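Local coordinates for protein glutathione transferase lambda1 (Populus trichocarpa, PDB 4PQH) that binds glutathione, to which a cysteine can be covalently linked, as a Lambda-class thiol-transferase of the GST fold, and probably conjugates it to halide-bearing electrophiles, at residues Leu108-Asp112 and Pro113-Glu117; Asp149-Glu152 and Thr153-Lys157. All blocks are in the same frame, centred on the assembly; numbering follows the deposited sequence. Where two conformers were deposited one is given.

Interaction 1. Residues Leu108-Asp112 and Pro113-Glu117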
# COMPACT_ATOMS: atom_id res chain seq x y z
N LEU A 108 -6.54 10.38 7.30
CA LEU A 108 -5.42 10.33 6.37
C LEU A 108 -5.76 10.96 5.01
O LEU A 108 -5.15 10.64 3.99
CB LEU A 108 -4.95 8.89 6.20
CG LEU A 108 -4.51 8.22 7.50
CD1 LEU A 108 -4.23 6.74 7.27
CD2 LEU A 108 -3.29 8.90 8.10
N PHE A 109 -6.74 11.86 4.99
CA PHE A 109 -7.07 12.53 3.74
C PHE A 109 -7.53 13.96 4.05
O PHE A 109 -8.41 14.16 4.89
CB PHE A 109 -8.14 11.75 2.97
CG PHE A 109 -8.05 11.91 1.47
CD1 PHE A 109 -6.91 11.49 0.78
CD2 PHE A 109 -9.09 12.45 0.75
CE1 PHE A 109 -6.82 11.62 -0.59
CE2 PHE A 109 -9.00 12.59 -0.63
CZ PHE A 109 -7.87 12.17 -1.30
N PRO A 110 -6.93 14.95 3.37
CA PRO A 110 -7.21 16.36 3.69
C PRO A 110 -8.55 16.81 3.16
O PRO A 110 -9.10 16.21 2.24
CB PRO A 110 -6.11 17.11 2.94
CG PRO A 110 -5.81 16.23 1.76
CD PRO A 110 -5.97 14.81 2.27
N ASP A 111 -9.06 17.89 3.74
CA ASP A 111 -10.33 18.48 3.34
C ASP A 111 -10.21 19.45 2.17
O ASP A 111 -11.18 19.69 1.46
CB ASP A 111 -10.98 19.20 4.53
CG ASP A 111 -10.27 20.53 4.89
OD1 ASP A 111 -9.08 20.50 5.30
OD2 ASP A 111 -10.91 21.61 4.81
N ASP A 112 -9.02 20.02 2.00
CA ASP A 112 -8.81 21.06 1.00
C ASP A 112 -9.10 20.51 -0.39
O ASP A 112 -8.47 19.55 -0.82
CB ASP A 112 -7.38 21.58 1.07
CG ASP A 112 -7.11 22.65 0.04
OD1 ASP A 112 -7.67 23.75 0.17
OD2 ASP A 112 -6.33 22.39 -0.90
N PRO A 113 -10.06 21.12 -1.09
CA PRO A 113 -10.43 20.64 -2.42
C PRO A 113 -9.26 20.58 -3.40
O PRO A 113 -9.20 19.66 -4.21
CB PRO A 113 -11.48 21.66 -2.88
CG PRO A 113 -12.09 22.13 -1.61
CD PRO A 113 -10.96 22.19 -0.62
N ALA A 114 -8.34 21.54 -3.35
CA ALA A 114 -7.20 21.53 -4.25
C ALA A 114 -6.29 20.34 -3.99
O ALA A 114 -5.75 19.74 -4.92
CB ALA A 114 -6.42 22.82 -4.15
N LYS A 115 -6.11 19.99 -2.72
CA LYS A 115 -5.29 18.84 -2.38
C LYS A 115 -5.98 17.56 -2.79
O LYS A 115 -5.34 16.63 -3.27
CB LYS A 115 -4.95 18.82 -0.89
CG LYS A 115 -3.91 19.84 -0.50
CD LYS A 115 -3.59 19.77 0.97
CE LYS A 115 -2.45 20.71 1.32
NZ LYS A 115 -2.07 20.52 2.74
N LYS A 116 -7.30 17.51 -2.61
CA LYS A 116 -8.08 16.36 -3.03
C LYS A 116 -7.95 16.13 -4.53
O LYS A 116 -7.76 15.00 -4.98
CB LYS A 116 -9.55 16.51 -2.63
CG LYS A 116 -9.79 16.55 -1.11
CD LYS A 116 -11.28 16.57 -0.78
CE LYS A 116 -11.97 15.29 -1.22
NZ LYS A 116 -13.45 15.36 -1.07
N GLU A 117 -8.04 17.21 -5.31
CA GLU A 117 -7.93 17.13 -6.77
C GLU A 117 -6.56 16.61 -7.19
O GLU A 117 -6.45 15.76 -8.08
CB GLU A 117 -8.19 18.49 -7.42
CG GLU A 117 -7.89 18.53 -8.91
CD GLU A 117 -8.01 19.92 -9.49
OE1 GLU A 117 -8.61 20.80 -8.84
OE2 GLU A 117 -7.49 20.15 -10.61
O HOH W 1 -8.53 24.62 -2.28
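Asp112 caps the start of helix 113-137 in a local, surface-lying contact, made where the loop that follows helix 92-102 turns into the first long helix of the all-helical part. Its CG stands anti to the backbone N (chi1 179°), which turns the carboxylate back over the first helical turn. There Asp112 OD2 accepts from Lys115 N at 3.0 Å. The bond is somewhat bent, 141° at the hydrogen, and the donor approaches on the anti side of the carboxylate, 32° out of its plane. The other oxygen, Asp112 OD1, takes a proton from a water at 2.7 Å, and that water accepts in turn, at 3.3 Å, from Ala114 N; the carboxylate thus serves two amides of the opening turn, one directly and one through solvent. The main chain adds a straighter bond, Lys116 N to Asp112 O. Lysine methylenes cover the incoming loop: Lys115 CB lies 3.8 Å from Pro110 CG, while its extended chain carries NZ away to a salt bridge with Asp160. In one of its two conformers Lys116 bends at chi3 and CE comes to the edge of the Phe109 ring, near CE2, a tentative contact. Phe109 also packs on Phe123 further along the helix. Asp at the N-cap with Pro113 as the first helical residue is a classic N-cap start, its negative charge probably well placed against the helix dipole.

Interaction 2. Residues Asp149-Glu152 and Thr153-Lys157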
# COMPACT_ATOMS: atom_id res chain seq x y z
N ASP A 149 10.90 11.15 -12.06
CA ASP A 149 10.86 12.59 -12.34
C ASP A 149 9.46 13.14 -12.08
O ASP A 149 9.30 14.23 -11.50
CB ASP A 149 11.27 12.88 -13.78
CG ASP A 149 12.75 12.74 -14.01
OD1 ASP A 149 13.51 12.65 -13.02
OD2 ASP A 149 13.15 12.72 -15.19
N TYR A 150 8.44 12.40 -12.49
CA TYR A 150 7.06 12.81 -12.25
C TYR A 150 6.80 12.92 -10.74
O TYR A 150 6.19 13.88 -10.27
CB TYR A 150 6.07 11.83 -12.90
CG TYR A 150 4.63 12.26 -12.77
CD1 TYR A 150 3.89 11.95 -11.64
CD2 TYR A 150 4.01 12.98 -13.78
CE1 TYR A 150 2.57 12.35 -11.51
CE2 TYR A 150 2.69 13.38 -13.67
CZ TYR A 150 1.97 13.06 -12.53
OH TYR A 150 0.66 13.45 -12.41
N ILE A 151 7.28 11.93 -10.00
CA ILE A 151 7.13 11.91 -8.55
C ILE A 151 7.85 13.10 -7.89
O ILE A 151 7.29 13.77 -7.01
CB ILE A 151 7.66 10.58 -7.96
CG1 ILE A 151 6.80 9.41 -8.45
CG2 ILE A 151 7.72 10.62 -6.43
CD1 ILE A 151 5.33 9.57 -8.15
N GLU A 152 9.07 13.37 -8.34
CA GLU A 152 9.86 14.47 -7.82
C GLU A 152 9.14 15.80 -8.03
O GLU A 152 9.04 16.63 -7.11
CB GLU A 152 11.25 14.50 -8.48
CG GLU A 152 12.11 15.68 -8.06
CD GLU A 152 12.62 15.56 -6.64
OE1 GLU A 152 12.52 14.47 -6.04
OE2 GLU A 152 13.12 16.58 -6.13
N THR A 153 8.59 15.98 -9.22
CA THR A 153 7.85 17.19 -9.54
C THR A 153 6.58 17.29 -8.70
O THR A 153 6.27 18.36 -8.16
CB THR A 153 7.51 17.27 -11.04
OG1 THR A 153 8.72 17.41 -11.79
CG2 THR A 153 6.61 18.46 -11.33
N ALA A 154 5.86 16.19 -8.55
CA ALA A 154 4.65 16.17 -7.73
C ALA A 154 4.94 16.59 -6.29
O ALA A 154 4.13 17.26 -5.67
CB ALA A 154 4.00 14.80 -7.76
N LEU A 155 6.10 16.20 -5.78
CA LEU A 155 6.47 16.55 -4.41
C LEU A 155 6.78 18.03 -4.19
O LEU A 155 6.92 18.48 -3.05
CB LEU A 155 7.64 15.68 -3.96
CG LEU A 155 7.23 14.24 -3.64
CD1 LEU A 155 8.47 13.36 -3.58
CD2 LEU A 155 6.43 14.16 -2.33
N SER A 156 6.85 18.79 -5.28
CA SER A 156 7.13 20.22 -5.21
C SER A 156 5.84 21.05 -5.25
O SER A 156 5.88 22.28 -5.14
CB SER A 156 8.05 20.63 -6.37
OG SER A 156 9.04 19.65 -6.62
N LYS A 157 4.70 20.38 -5.39
CA LYS A 157 3.41 21.05 -5.52
C LYS A 157 2.94 21.75 -4.24
O LYS A 157 2.52 22.92 -4.26
CB LYS A 157 2.35 20.05 -5.97
CG LYS A 157 0.93 20.59 -6.03
CD LYS A 157 0.72 21.49 -7.22
CE LYS A 157 -0.76 21.64 -7.51
NZ LYS A 157 -0.99 22.52 -8.68
O HOH W 2 11.42 16.31 -11.76
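Successive i-to-i+4 backbone bonds carry the last turn of helix 144-154 from Asp149 O, Tyr150 O and Ile151 O to the amides of Thr153, Ala154 and Leu155, before a type I beta turn from Ala154 to Lys157 leads the chain away. This is a helix C-terminus within the helical C-terminal domain of the GST fold. The unwinding is visible in the bonds: Ala154 N to Tyr150 O is 2.9 Å with 160° at the hydrogen, whereas Leu155 N reaches Ile151 O at 146° and shares itself weakly with Glu152 O. Ser156 N then bonds to Thr153 O at 3.0 Å, an i-to-i+3 step that tightens the exit. On the buried side, Ile151 CG2 meets Leu155 CD1 at 4.0 Å, the two side chains slanting across one another; Leu155 CG also rests 3.4 Å from Ile151 O. Phe164 packs on both residues, and Trp204 of helix 199-208 on Leu155. Glu152 has CG anti to its own N and a bend at chi2 (71°), which sends its carboxylate to the amides of Lys200 and Leu201, at the start of helix 199-208. On the solvent-facing side Asp149 pairs with Arg198, and a water donates to Asp149 O at 3.0 Å and is hydrogen-bonded to Thr153 OG1 at 2.9 Å, bridging one turn of the helix.

Together the two contacts illustrate how a helix is begun and how one is ended. Interaction 1 opens helix 113-137 and interaction 2 closes the next, helix 144-154. Their centres lie about 17 Å apart and their nearest atoms about 6 Å, without touching. What joins them is the packing of the two helices: Phe118, one residue beyond 113-117, touches Ala154 and Lys157, and Tyr125 of the same helix stacks on Tyr150. Each contact is centred about 19 Å from the middle of the chain. Both lie away from the glutathione pocket around Cys36, and so belong to the helical framework, not to the glutathione-binding site.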